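Local coordinates for membrane-anchored mycosin mycp1 (Mycobacterium thermoresistibile, PDB 4HVL), which is probably a subtilisin-like serine endopeptidase, anchored in the membrane, that serves the mycobacterial type VII (ESX-1) protein secretion system, at residues R43-S47 with P282-T287; Y49-A55 with V360-A365; V211-A215 with L254-G259; T223-D229 with Q241-I245. All coordinates share one frame; numbering follows the deposited sequence.

How the interactions relate
Interaction 3 is the core contact. It joins two neighbouring strands of the central parallel sheet through regular backbone bonds and buried aliphatic side chains. Interactions 1 and 2 lie further out, on the same side of the chain's centre, and share helix 45-50. They touch: Pro282 CD of interaction 1 packs on Leu50 CD1 of interaction 2 at 3.8 Å. Interaction 1 combines an indole N-H bound to loop carbonyls with proline packing, whereas interaction 2 has a salt bridge, a water and apolar contacts. Interaction 4 lies about 17 Å from interaction 3, centre to centre, and is nested within its chain loop. There, a side-chain amide binds the backbone at a partly exposed loop.

Interaction 1 of 4, residues R43-S47 with P282-T287; sequences RPWAS and PAENIT. With ACT (acetate ion), chain L.
Trp45, in the first turn of helix 45-50, brings its indole against Pro282 and the loop that follows. Pro282 ends strand 277-282, the outermost strand on one side of the parallel sheet of this subtilisin fold. The six-membered end of the indole makes apolar contact. Trp45 CH2 lies 3.5 Å from Pro282 CB, at an oblique approach. The pyrrole end is polar. Trp45 NE1 donates to Glu284 O at 2.9 Å, and this oxygen lies almost exactly in the ring plane. The same N-H makes a weak, bent bond to Asn285 O at 3.2 Å. The Glu284 bond mainly fixes the rotation of the ring. The indole reaches both carbonyls because Trp45 CG sits between the backbone N and the carbonyl carbon (chi1 75°).

Pro282 also receives the methyl of Ala46, whose CB is 3.7 Å from Pro282 CB. Tyr317 of helix 311-328 packs on both residues. Asn285 is exposed, and its ND2 makes a weak bond to an acetate ion, probably from the crystallisation liquor. Pro44, the N-cap residue, closes the other end of the contact. Its ring crosses Thr287 at about a right angle, with Pro44 CB 3.8 Å from Thr287 CB.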
loop_
_atom_site.group_PDB
_atom_site.type_symbol
_atom_site.label_atom_id
_atom_site.label_comp_id
_atom_site.label_asym_id
_atom_site.label_seq_id
_atom_site.Cartn_x
_atom_site.Cartn_y
_atom_site.Cartn_z
ATOM N N ARG A 43 -4.321 20.891 10.905
ATOM C CA ARG A 43 -3.957 19.979 9.840
ATOM C C ARG A 43 -3.008 18.917 10.380
ATOM O O ARG A 43 -2.154 19.246 11.171
ATOM C CB ARG A 43 -3.309 20.758 8.701
ATOM C CG ARG A 43 -4.309 21.623 7.954
ATOM C CD ARG A 43 -3.644 22.436 6.853
ATOM N NE ARG A 43 -4.557 23.464 6.343
ATOM C CZ ARG A 43 -4.189 24.559 5.677
ATOM N NH1 ARG A 43 -2.910 24.803 5.400
ATOM N NH2 ARG A 43 -5.119 25.421 5.276
ATOM N N PRO A 44 -3.182 17.631 9.987
ATOM C CA PRO A 44 -2.202 16.606 10.396
ATOM C C PRO A 44 -0.801 16.948 9.881
ATOM O O PRO A 44 -0.671 17.652 8.865
ATOM C CB PRO A 44 -2.714 15.326 9.738
ATOM C CG PRO A 44 -4.101 15.616 9.284
ATOM C CD PRO A 44 -4.231 17.086 9.108
ATOM N N TRP A 45 0.241 16.490 10.578
ATOM C CA TRP A 45 1.608 16.890 10.202
ATOM C C TRP A 45 1.911 16.467 8.754
ATOM O O TRP A 45 2.605 17.171 8.033
ATOM C CB TRP A 45 2.658 16.312 11.167
ATOM C CG TRP A 45 2.950 14.849 10.990
ATOM C CD1 TRP A 45 2.365 13.817 11.652
ATOM C CD2 TRP A 45 3.918 14.258 10.099
ATOM N NE1 TRP A 45 2.897 12.626 11.232
ATOM C CE2 TRP A 45 3.856 12.865 10.284
ATOM C CE3 TRP A 45 4.835 14.777 9.170
ATOM C CZ2 TRP A 45 4.675 11.974 9.584
ATOM C CZ3 TRP A 45 5.633 13.882 8.454
ATOM C CH2 TRP A 45 5.549 12.498 8.674
ATOM N N ALA A 46 1.347 15.340 8.334
ATOM C CA ALA A 46 1.595 14.819 6.999
ATOM C C ALA A 46 1.007 15.691 5.896
ATOM O O ALA A 46 1.610 15.836 4.828
ATOM C CB ALA A 46 1.069 13.396 6.880
ATOM N N SER A 47 -0.156 16.270 6.159
ATOM C CA SER A 47 -0.796 17.195 5.236
ATOM C C SER A 47 0.030 18.479 5.082
ATOM O O SER A 47 0.229 18.965 3.973
ATOM C CB SER A 47 -2.206 17.540 5.725
ATOM O OG SER A 47 -2.978 16.345 5.855
ATOM N N PRO A 282 4.933 9.890 4.487
ATOM C CA PRO A 282 4.668 9.802 5.918
ATOM C C PRO A 282 4.004 8.478 6.311
ATOM O O PRO A 282 3.091 8.008 5.625
ATOM C CB PRO A 282 3.725 10.960 6.151
ATOM C CG PRO A 282 4.188 11.974 5.160
ATOM C CD PRO A 282 4.401 11.136 3.933
ATOM N N ALA A 283 4.482 7.903 7.405
ATOM C CA ALA A 283 4.067 6.569 7.848
ATOM C C ALA A 283 3.914 6.445 9.374
ATOM O O ALA A 283 3.650 5.349 9.868
ATOM C CB ALA A 283 5.089 5.560 7.346
ATOM N N GLU A 284 4.067 7.550 10.108
ATOM C CA GLU A 284 4.010 7.547 11.573
ATOM C C GLU A 284 3.074 8.660 12.059
ATOM O O GLU A 284 2.908 9.685 11.393
ATOM C CB GLU A 284 5.406 7.793 12.175
ATOM C CG GLU A 284 6.489 6.811 11.770
ATOM C CD GLU A 284 7.875 7.252 12.234
ATOM O OE1 GLU A 284 7.992 7.950 13.274
ATOM O OE2 GLU A 284 8.854 6.925 11.546
ATOM N N ASN A 285 2.462 8.444 13.229
ATOM C CA ASN A 285 1.655 9.481 13.897
ATOM C C ASN A 285 0.623 10.050 12.934
ATOM O O ASN A 285 0.456 11.275 12.789
ATOM C CB ASN A 285 2.570 10.567 14.485
ATOM C CG ASN A 285 3.507 10.032 15.559
ATOM O OD1 ASN A 285 4.725 10.002 15.385
ATOM N ND2 ASN A 285 2.945 9.625 16.684
ATOM N N ILE A 286 -0.074 9.121 12.282
ATOM C CA ILE A 286 -1.006 9.428 11.205
ATOM C C ILE A 286 -2.402 9.783 11.772
ATOM O O ILE A 286 -2.845 9.243 12.800
ATOM C CB ILE A 286 -1.077 8.242 10.203
ATOM C CG1 ILE A 286 0.270 8.026 9.498
ATOM C CG2 ILE A 286 -2.186 8.411 9.172
ATOM C CD1 ILE A 286 0.816 9.237 8.779
ATOM N N THR A 287 -3.041 10.752 11.127
ATOM C CA THR A 287 -4.453 11.054 11.338
ATOM C C THR A 287 -5.194 10.592 10.108
ATOM O O THR A 287 -4.736 10.799 8.977
ATOM C CB THR A 287 -4.640 12.551 11.542
ATOM O OG1 THR A 287 -3.941 12.925 12.732
ATOM C CG2 THR A 287 -6.110 12.937 11.663
HETATM C C ACT L . -0.606 11.423 17.175
HETATM O O ACT L . -1.362 12.257 16.589
HETATM O OXT ACT L . -0.330 10.277 16.709
HETATM C CH3 ACT L . -0.008 11.843 18.488
#

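Interaction 2 of 4, residues Y49-A55 with V360-A365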
loop_
_atom_site.group_PDB
_atom_site.type_symbol
_atom_site.label_atom_id
_atom_site.label_comp_id
_atom_site.label_asym_id
_atom_site.label_seq_id
_atom_site.Cartn_x
_atom_site.Cartn_y
_atom_site.Cartn_z
ATOM N N TYR A 49 3.318 18.747 5.794
ATOM C CA TYR A 49 4.587 18.327 5.209
ATOM C C TYR A 49 4.524 18.148 3.680
ATOM O O TYR A 49 5.443 18.532 2.973
ATOM C CB TYR A 49 5.007 17.014 5.864
ATOM C CG TYR A 49 6.419 16.576 5.605
ATOM C CD1 TYR A 49 7.468 17.004 6.420
ATOM C CD2 TYR A 49 6.709 15.695 4.569
ATOM C CE1 TYR A 49 8.771 16.584 6.191
ATOM C CE2 TYR A 49 7.999 15.266 4.336
ATOM C CZ TYR A 49 9.025 15.707 5.142
ATOM O OH TYR A 49 10.300 15.257 4.887
ATOM N N LEU A 50 3.429 17.566 3.193
ATOM C CA LEU A 50 3.261 17.258 1.770
ATOM C C LEU A 50 2.584 18.400 1.007
ATOM O O LEU A 50 2.413 18.329 -0.211
ATOM C CB LEU A 50 2.463 15.960 1.605
ATOM C CG LEU A 50 3.116 14.659 2.093
ATOM C CD1 LEU A 50 2.128 13.504 2.016
ATOM C CD2 LEU A 50 4.360 14.342 1.280
ATOM N N ARG A 51 2.193 19.435 1.737
ATOM C CA ARG A 51 1.603 20.667 1.171
ATOM C C ARG A 51 0.326 20.367 0.394
ATOM O O ARG A 51 0.142 20.853 -0.716
ATOM C CB ARG A 51 2.612 21.417 0.291
ATOM C CG ARG A 51 3.947 21.669 0.964
ATOM C CD ARG A 51 4.723 22.829 0.360
ATOM N NE ARG A 51 5.284 22.584 -0.978
ATOM C CZ ARG A 51 6.443 21.964 -1.247
ATOM N NH1 ARG A 51 7.201 21.470 -0.265
ATOM N NH2 ARG A 51 6.859 21.827 -2.516
ATOM N N LEU A 52 -0.547 19.562 0.993
ATOM C CA LEU A 52 -1.759 19.090 0.320
ATOM C C LEU A 52 -2.681 20.235 -0.100
ATOM O O LEU A 52 -3.228 20.238 -1.213
ATOM C CB LEU A 52 -2.516 18.074 1.190
ATOM C CG LEU A 52 -1.844 16.713 1.453
ATOM C CD1 LEU A 52 -2.810 15.764 2.137
ATOM C CD2 LEU A 52 -1.300 16.074 0.182
ATOM N N THR A 53 -2.827 21.211 0.792
ATOM C CA THR A 53 -3.585 22.419 0.516
ATOM C C THR A 53 -3.132 23.072 -0.794
ATOM O O THR A 53 -3.950 23.404 -1.642
ATOM C CB THR A 53 -3.433 23.433 1.676
ATOM O OG1 THR A 53 -3.901 22.842 2.893
ATOM C CG2 THR A 53 -4.226 24.652 1.412
ATOM N N GLU A 54 -1.834 23.247 -0.965
ATOM C CA GLU A 54 -1.307 23.836 -2.194
ATOM C C GLU A 54 -1.532 22.892 -3.385
ATOM O O GLU A 54 -1.969 23.323 -4.460
ATOM C CB GLU A 54 0.177 24.134 -2.027
ATOM C CG GLU A 54 0.834 24.890 -3.172
ATOM C CD GLU A 54 0.315 26.307 -3.346
ATOM O OE1 GLU A 54 -0.336 26.826 -2.414
ATOM O OE2 GLU A 54 0.554 26.905 -4.422
ATOM N N ALA A 55 -1.239 21.610 -3.193
ATOM C CA ALA A 55 -1.378 20.649 -4.273
ATOM C C ALA A 55 -2.789 20.672 -4.861
ATOM O O ALA A 55 -2.946 20.540 -6.086
ATOM C CB ALA A 55 -1.015 19.240 -3.817
ATOM N N VAL A 360 11.574 11.289 -0.482
ATOM C CA VAL A 360 10.239 11.609 0.006
ATOM C C VAL A 360 9.487 12.329 -1.098
ATOM O O VAL A 360 10.008 13.280 -1.663
ATOM C CB VAL A 360 10.295 12.458 1.296
ATOM C CG1 VAL A 360 8.894 12.709 1.834
ATOM C CG2 VAL A 360 11.151 11.747 2.345
ATOM N N ILE A 361 8.270 11.875 -1.404
ATOM C CA ILE A 361 7.494 12.505 -2.456
ATOM C C ILE A 361 7.227 13.988 -2.173
ATOM O O ILE A 361 7.176 14.433 -1.000
ATOM C CB ILE A 361 6.137 11.789 -2.739
ATOM C CG1 ILE A 361 5.274 11.695 -1.474
ATOM C CG2 ILE A 361 6.387 10.417 -3.317
ATOM C CD1 ILE A 361 3.786 11.545 -1.771
ATOM N N ASP A 362 7.061 14.732 -3.264
ATOM C CA ASP A 362 6.836 16.166 -3.217
ATOM C C ASP A 362 5.687 16.485 -4.181
ATOM O O ASP A 362 5.891 16.734 -5.369
ATOM C CB ASP A 362 8.147 16.882 -3.563
ATOM C CG ASP A 362 8.052 18.372 -3.455
ATOM O OD1 ASP A 362 6.931 18.938 -3.396
ATOM O OD2 ASP A 362 9.140 18.992 -3.462
ATOM N N PRO A 363 4.448 16.429 -3.672
ATOM C CA PRO A 363 3.266 16.602 -4.511
ATOM C C PRO A 363 3.232 17.856 -5.381
ATOM O O PRO A 363 2.824 17.784 -6.549
ATOM C CB PRO A 363 2.135 16.632 -3.483
ATOM C CG PRO A 363 2.610 15.700 -2.440
ATOM C CD PRO A 363 4.074 16.066 -2.294
ATOM N N VAL A 364 3.645 19.005 -4.825
ATOM C CA VAL A 364 3.575 20.254 -5.582
ATOM C C VAL A 364 4.603 20.228 -6.693
ATOM O O VAL A 364 4.296 20.606 -7.815
ATOM C CB VAL A 364 3.784 21.489 -4.700
ATOM C CG1 VAL A 364 3.962 22.749 -5.550
ATOM C CG2 VAL A 364 2.610 21.657 -3.751
ATOM N N ALA A 365 5.824 19.784 -6.381
ATOM C CA ALA A 365 6.831 19.617 -7.407
ATOM C C ALA A 365 6.345 18.631 -8.477
ATOM O O ALA A 365 6.493 18.890 -9.678
ATOM C CB ALA A 365 8.158 19.169 -6.802
HETATM O O HOH W 1 4.292 19.301 -1.997
#
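Arg51 and Asp362 meet where two helices begin, and each is the N-cap residue of its own helix. Arg51 follows helix 45-50 and forms a Schellman motif, with a positive phi of 60°. The contact ties the junction of helices 45-50 and 52-55 to helix 363-368 near the C-terminus of the subtilisin fold.

The charged part is a salt bridge. Arg51 NH2 is 3.0 Å from Asp362 OD1, and the guanidinium and carboxylate planes are nearly perpendicular. The same OD1 caps its helix by accepting from Ala365 N at 3.3 Å, from above the carboxylate plane. The arginine and the helix start would probably both stabilise a negative charge on Asp362.

One water joins the polar groups. It donates to Leu50 O and to Asp362 OD1, and it accepts from Val364 N. It also lies over the centre of one guanidinium face of Arg51, 3.4 Å above the plane.

The rest is packing. The Arg51 chain crosses Val364 at about a right angle, with Arg51 NH2 3.8 Å from Val364 CB. Val364 CG2 fits against the chain of Glu54, 3.7 Å from Glu54 CG. Pro363 packs on Leu50 and Ala55, with Pro363 CB 4.1 Å from Ala55 CB. Leu50 CD2 reaches Ile361 CG1 at 3.9 Å. The edge of the Tyr49 ring meets Val360, with Tyr49 CE2 3.7 Å from Val360 CG1.

Interaction 3 of 4, residues V211-A215 with L254-G259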
loop_
_atom_site.group_PDB
_atom_site.type_symbol
_atom_site.label_atom_id
_atom_site.label_comp_id
_atom_site.label_asym_id
_atom_site.label_seq_id
_atom_site.Cartn_x
_atom_site.Cartn_y
_atom_site.Cartn_z
ATOM N N VAL A 211 0.467 0.943 -10.359
ATOM C CA VAL A 211 0.426 0.104 -9.161
ATOM C C VAL A 211 1.412 0.595 -8.121
ATOM O O VAL A 211 2.575 0.704 -8.399
ATOM C CB VAL A 211 0.713 -1.387 -9.469
ATOM C CG1 VAL A 211 0.550 -2.210 -8.204
ATOM C CG2 VAL A 211 -0.254 -1.900 -10.530
ATOM N N ILE A 212 0.928 0.855 -6.915
ATOM C CA ILE A 212 1.751 1.333 -5.802
ATOM C C ILE A 212 1.738 0.253 -4.710
ATOM O O ILE A 212 0.681 -0.281 -4.379
ATOM C CB ILE A 212 1.200 2.636 -5.214
ATOM C CG1 ILE A 212 1.004 3.722 -6.281
ATOM C CG2 ILE A 212 2.101 3.139 -4.110
ATOM C CD1 ILE A 212 2.238 4.142 -7.074
ATOM N N ALA A 213 2.906 -0.073 -4.163
ATOM C CA ALA A 213 2.998 -1.089 -3.116
ATOM C C ALA A 213 3.680 -0.561 -1.849
ATOM O O ALA A 213 4.643 0.208 -1.917
ATOM C CB ALA A 213 3.754 -2.315 -3.618
ATOM N N ALA A 214 3.197 -1.017 -0.700
ATOM C CA ALA A 214 3.835 -0.749 0.572
ATOM C C ALA A 214 5.189 -1.451 0.650
ATOM O O ALA A 214 5.324 -2.607 0.240
ATOM C CB ALA A 214 2.937 -1.240 1.698
ATOM N N ALA A 215 6.186 -0.779 1.194
ATOM C CA ALA A 215 7.471 -1.438 1.441
ATOM C C ALA A 215 7.360 -2.597 2.434
ATOM O O ALA A 215 8.153 -3.533 2.353
ATOM C CB ALA A 215 8.515 -0.437 1.926
ATOM N N LEU A 254 7.970 -2.280 -12.085
ATOM C CA LEU A 254 6.566 -2.495 -12.476
ATOM C C LEU A 254 5.625 -1.847 -11.489
ATOM O O LEU A 254 4.570 -1.356 -11.864
ATOM C CB LEU A 254 6.213 -3.986 -12.540
ATOM C CG LEU A 254 6.612 -4.763 -13.760
ATOM C CD1 LEU A 254 5.876 -6.107 -13.718
ATOM C CD2 LEU A 254 6.277 -3.998 -15.027
ATOM N N VAL A 255 6.015 -1.897 -10.219
ATOM C CA VAL A 255 5.335 -1.209 -9.147
ATOM C C VAL A 255 6.283 -0.147 -8.588
ATOM O O VAL A 255 7.504 -0.274 -8.660
ATOM C CB VAL A 255 4.928 -2.173 -7.996
ATOM C CG1 VAL A 255 4.152 -3.387 -8.508
ATOM C CG2 VAL A 255 6.132 -2.609 -7.173
ATOM N N LEU A 256 5.710 0.902 -8.030
ATOM C CA LEU A 256 6.460 1.838 -7.189
ATOM C C LEU A 256 6.247 1.473 -5.702
ATOM O O LEU A 256 5.149 1.584 -5.146
ATOM C CB LEU A 256 6.019 3.270 -7.473
ATOM C CG LEU A 256 6.599 4.385 -6.600
ATOM C CD1 LEU A 256 8.119 4.366 -6.708
ATOM C CD2 LEU A 256 6.036 5.742 -6.996
ATOM N N THR A 257 7.326 1.040 -5.072
ATOM C CA THR A 257 7.306 0.583 -3.705
ATOM C C THR A 257 7.713 1.707 -2.763
ATOM O O THR A 257 8.736 2.365 -2.965
ATOM C CB THR A 257 8.241 -0.634 -3.571
ATOM O OG1 THR A 257 7.704 -1.694 -4.357
ATOM C CG2 THR A 257 8.396 -1.089 -2.116
ATOM N N VAL A 258 6.890 1.917 -1.735
ATOM C CA VAL A 258 6.973 3.097 -0.895
ATOM C C VAL A 258 7.332 2.751 0.561
ATOM O O VAL A 258 6.569 2.064 1.272
ATOM C CB VAL A 258 5.639 3.889 -0.910
ATOM C CG1 VAL A 258 5.791 5.243 -0.229
ATOM C CG2 VAL A 258 5.142 4.058 -2.334
ATOM N N GLY A 259 8.480 3.271 0.993
ATOM C CA GLY A 259 8.925 3.194 2.383
ATOM C C GLY A 259 8.380 4.335 3.224
ATOM O O GLY A 259 7.727 5.240 2.709
HETATM O O HOH W 2 3.034 0.854 -11.499
#
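In the central parallel sheet of the subtilisin fold, Ile212, Ala213 and Ala214 pair with Leu256, Thr257 and Val258. Strands 210-214 and 256-261 are neighbours in the sheet, and their short segments make an angle of 33°. Four backbone bonds join them in the usual parallel pattern. Leu256 N donates to Val211 O at 3.2 Å, and Leu256 O accepts from Ala213 N at 3.0 Å. Val258 N donates to Ala213 O at 2.8 Å, and Val258 O accepts from Ala215 N at 2.9 Å. A water extends the link by bridging Val211 N and Leu254 O.

Ile212, Leu256 and Val258 lie on one face. Helix 311-328 covers all three, and helix 334-343 also touches Ile212 and Leu256. Ile212 and Leu256 run side by side. Ala214 is on this face too, and its side chain is about 5 Å from that of Ser312, the predicted nucleophile and a zinc ligand here. Ala213 and Thr257 occupy the other face, where Thr257 OG1 bonds to Ala249 O. Val211 and Val255 touch each other and also helix 194-206. In Ile212, CG2 is anti to the backbone N, which brings it across to Val258, with Ile212 CG2 3.6 Å from Val258 CG2.

Interaction 4 of 4, residues T223-D229 with Q241-I245; sequences TQNPPPD and QVQTI
Asn225 grips the backbone of Gln243 and Thr244 with both ends of its side-chain amide. Asn225 OD1 accepts from Thr244 N at 2.8 Å, in the carbonyl plane and on a lone pair, and the bond is almost straight (173°). The same oxygen accepts from Gln243 N, also at 2.8 Å, with that donor tilted from the plane. Asn225 ND2 donates to Thr244 O at 2.9 Å, and this acceptor lies near the amide plane. Three bonds thus fix the rotation of the amide and which end is oxygen. Next to it, Thr244 OG1 donates to Thr223 O at 2.9 Å. The two threonine side chains cross at about a right angle.

Around this centre, the contacts are looser. The Pro226 ring sits against Gln241 O and is crossed by the Gln243 side chain, with Pro226 CG 3.8 Å from Gln243 NE2. Gln241 CG comes within 3.5 Å of Pro227 O. Two waters serve the Gln241 amide. One joins its OE1 to Pro227 O, the other its NE2 to OD2 of Asp229, whose OD1 accepts from Ala231 N.

An outer shell holds the loop in place. Gln224 OE1 accepts from Asn225 N and from Ser273 N, and Asn225 ND2 also bonds to Ser273 O. Thr244 packs on Cys184 of the Cys184-Cys222 disulfide, and Gln243 and Ile245 make backbone hydrogen bonds with Val187 and Tyr185. The Asn225 amide thus meets Thr244 N and O much as a strand backbone would, at the start of strand 244-247, in the two-stranded antiparallel sheet it forms with 183-186 in this subtilisin fold.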
loop_
_atom_site.group_PDB
_atom_site.type_symbol
_atom_site.label_atom_id
_atom_site.label_comp_id
_atom_site.label_asym_id
_atom_site.label_seq_id
_atom_site.Cartn_x
_atom_site.Cartn_y
_atom_site.Cartn_z
ATOM N N THR A 223 11.892 -9.652 8.570
ATOM C CA THR A 223 13.110 -9.261 9.235
ATOM C C THR A 223 13.857 -8.352 8.262
ATOM O O THR A 223 13.917 -8.632 7.058
ATOM C CB THR A 223 13.923 -10.490 9.696
ATOM O OG1 THR A 223 14.216 -11.330 8.580
ATOM C CG2 THR A 223 13.116 -11.288 10.689
ATOM N N GLN A 224 14.350 -7.233 8.791
ATOM C CA GLN A 224 15.006 -6.165 8.026
ATOM C C GLN A 224 16.115 -6.676 7.120
ATOM O O GLN A 224 16.914 -7.513 7.538
ATOM C CB GLN A 224 15.616 -5.141 8.994
ATOM C CG GLN A 224 16.157 -3.855 8.369
ATOM C CD GLN A 224 15.127 -3.164 7.498
ATOM O OE1 GLN A 224 14.945 -3.517 6.331
ATOM N NE2 GLN A 224 14.450 -2.179 8.055
ATOM N N ASN A 225 16.189 -6.161 5.898
ATOM C CA ASN A 225 17.282 -6.525 5.005
ATOM C C ASN A 225 18.539 -5.710 5.324
ATOM O O ASN A 225 18.431 -4.544 5.680
ATOM C CB ASN A 225 16.901 -6.297 3.538
ATOM C CG ASN A 225 16.108 -7.442 2.963
ATOM O OD1 ASN A 225 16.482 -8.615 3.121
ATOM N ND2 ASN A 225 15.005 -7.117 2.267
ATOM N N PRO A 226 19.733 -6.325 5.195
ATOM C CA PRO A 226 20.990 -5.552 5.365
ATOM C C PRO A 226 21.196 -4.536 4.247
ATOM O O PRO A 226 20.666 -4.718 3.159
ATOM C CB PRO A 226 22.096 -6.627 5.290
ATOM C CG PRO A 226 21.429 -7.924 5.516
ATOM C CD PRO A 226 19.988 -7.768 5.089
ATOM N N PRO A 227 21.968 -3.467 4.507
ATOM C CA PRO A 227 22.269 -2.539 3.428
ATOM C C PRO A 227 23.169 -3.148 2.320
ATOM O O PRO A 227 23.771 -4.193 2.505
ATOM C CB PRO A 227 23.023 -1.412 4.148
ATOM C CG PRO A 227 23.638 -2.063 5.331
ATOM C CD PRO A 227 22.639 -3.087 5.764
ATOM N N PRO A 228 23.269 -2.467 1.182
ATOM C CA PRO A 228 24.239 -2.825 0.143
ATOM C C PRO A 228 25.679 -2.868 0.642
ATOM O O PRO A 228 26.033 -2.102 1.536
ATOM C CB PRO A 228 24.108 -1.690 -0.870
ATOM C CG PRO A 228 22.742 -1.101 -0.627
ATOM C CD PRO A 228 22.468 -1.280 0.832
ATOM N N ASP A 229 26.498 -3.753 0.068
ATOM C CA ASP A 229 27.933 -3.758 0.352
ATOM C C ASP A 229 28.648 -2.788 -0.610
ATOM O O ASP A 229 28.687 -3.018 -1.821
ATOM C CB ASP A 229 28.527 -5.162 0.237
ATOM C CG ASP A 229 29.952 -5.240 0.775
ATOM O OD1 ASP A 229 30.569 -4.173 1.008
ATOM O OD2 ASP A 229 30.452 -6.375 0.971
ATOM N N GLN A 241 22.722 -8.863 -0.902
ATOM C CA GLN A 241 22.675 -8.756 0.565
ATOM C C GLN A 241 21.271 -9.037 1.091
ATOM O O GLN A 241 21.056 -9.080 2.289
ATOM C CB GLN A 241 23.103 -7.347 0.992
ATOM C CG GLN A 241 24.411 -6.883 0.361
ATOM C CD GLN A 241 25.542 -7.811 0.718
ATOM O OE1 GLN A 241 25.608 -8.303 1.843
ATOM N NE2 GLN A 241 26.454 -8.045 -0.227
ATOM N N VAL A 242 20.315 -9.228 0.195
ATOM C CA VAL A 242 18.924 -9.455 0.599
ATOM C C VAL A 242 18.768 -10.805 1.289
ATOM O O VAL A 242 19.311 -11.813 0.811
ATOM C CB VAL A 242 17.984 -9.412 -0.619
ATOM C CG1 VAL A 242 16.601 -9.972 -0.274
ATOM C CG2 VAL A 242 17.909 -8.000 -1.163
ATOM N N GLN A 243 18.027 -10.815 2.396
ATOM C CA GLN A 243 17.603 -12.057 3.065
ATOM C C GLN A 243 16.082 -12.272 3.024
ATOM O O GLN A 243 15.616 -13.419 3.042
ATOM C CB GLN A 243 18.041 -12.032 4.528
ATOM C CG GLN A 243 19.525 -11.755 4.703
ATOM C CD GLN A 243 19.913 -11.509 6.151
ATOM O OE1 GLN A 243 19.064 -11.186 7.006
ATOM N NE2 GLN A 243 21.205 -11.647 6.437
ATOM N N THR A 244 15.325 -11.171 3.023
ATOM C CA THR A 244 13.871 -11.206 3.069
ATOM C C THR A 244 13.267 -10.607 1.791
ATOM O O THR A 244 13.481 -9.443 1.480
ATOM C CB THR A 244 13.356 -10.455 4.311
ATOM O OG1 THR A 244 13.909 -11.050 5.482
ATOM C CG2 THR A 244 11.835 -10.508 4.419
ATOM N N ILE A 245 12.561 -11.435 1.031
ATOM C CA ILE A 245 11.772 -10.979 -0.100
ATOM C C ILE A 245 10.478 -10.374 0.456
ATOM O O ILE A 245 9.849 -10.968 1.343
ATOM C CB ILE A 245 11.435 -12.155 -1.051
ATOM C CG1 ILE A 245 12.720 -12.786 -1.611
ATOM C CG2 ILE A 245 10.476 -11.732 -2.166
ATOM C CD1 ILE A 245 13.656 -11.791 -2.277
HETATM O O HOH W 3 25.318 -5.887 3.827
HETATM O O HOH W 4 29.378 -8.807 0.711
#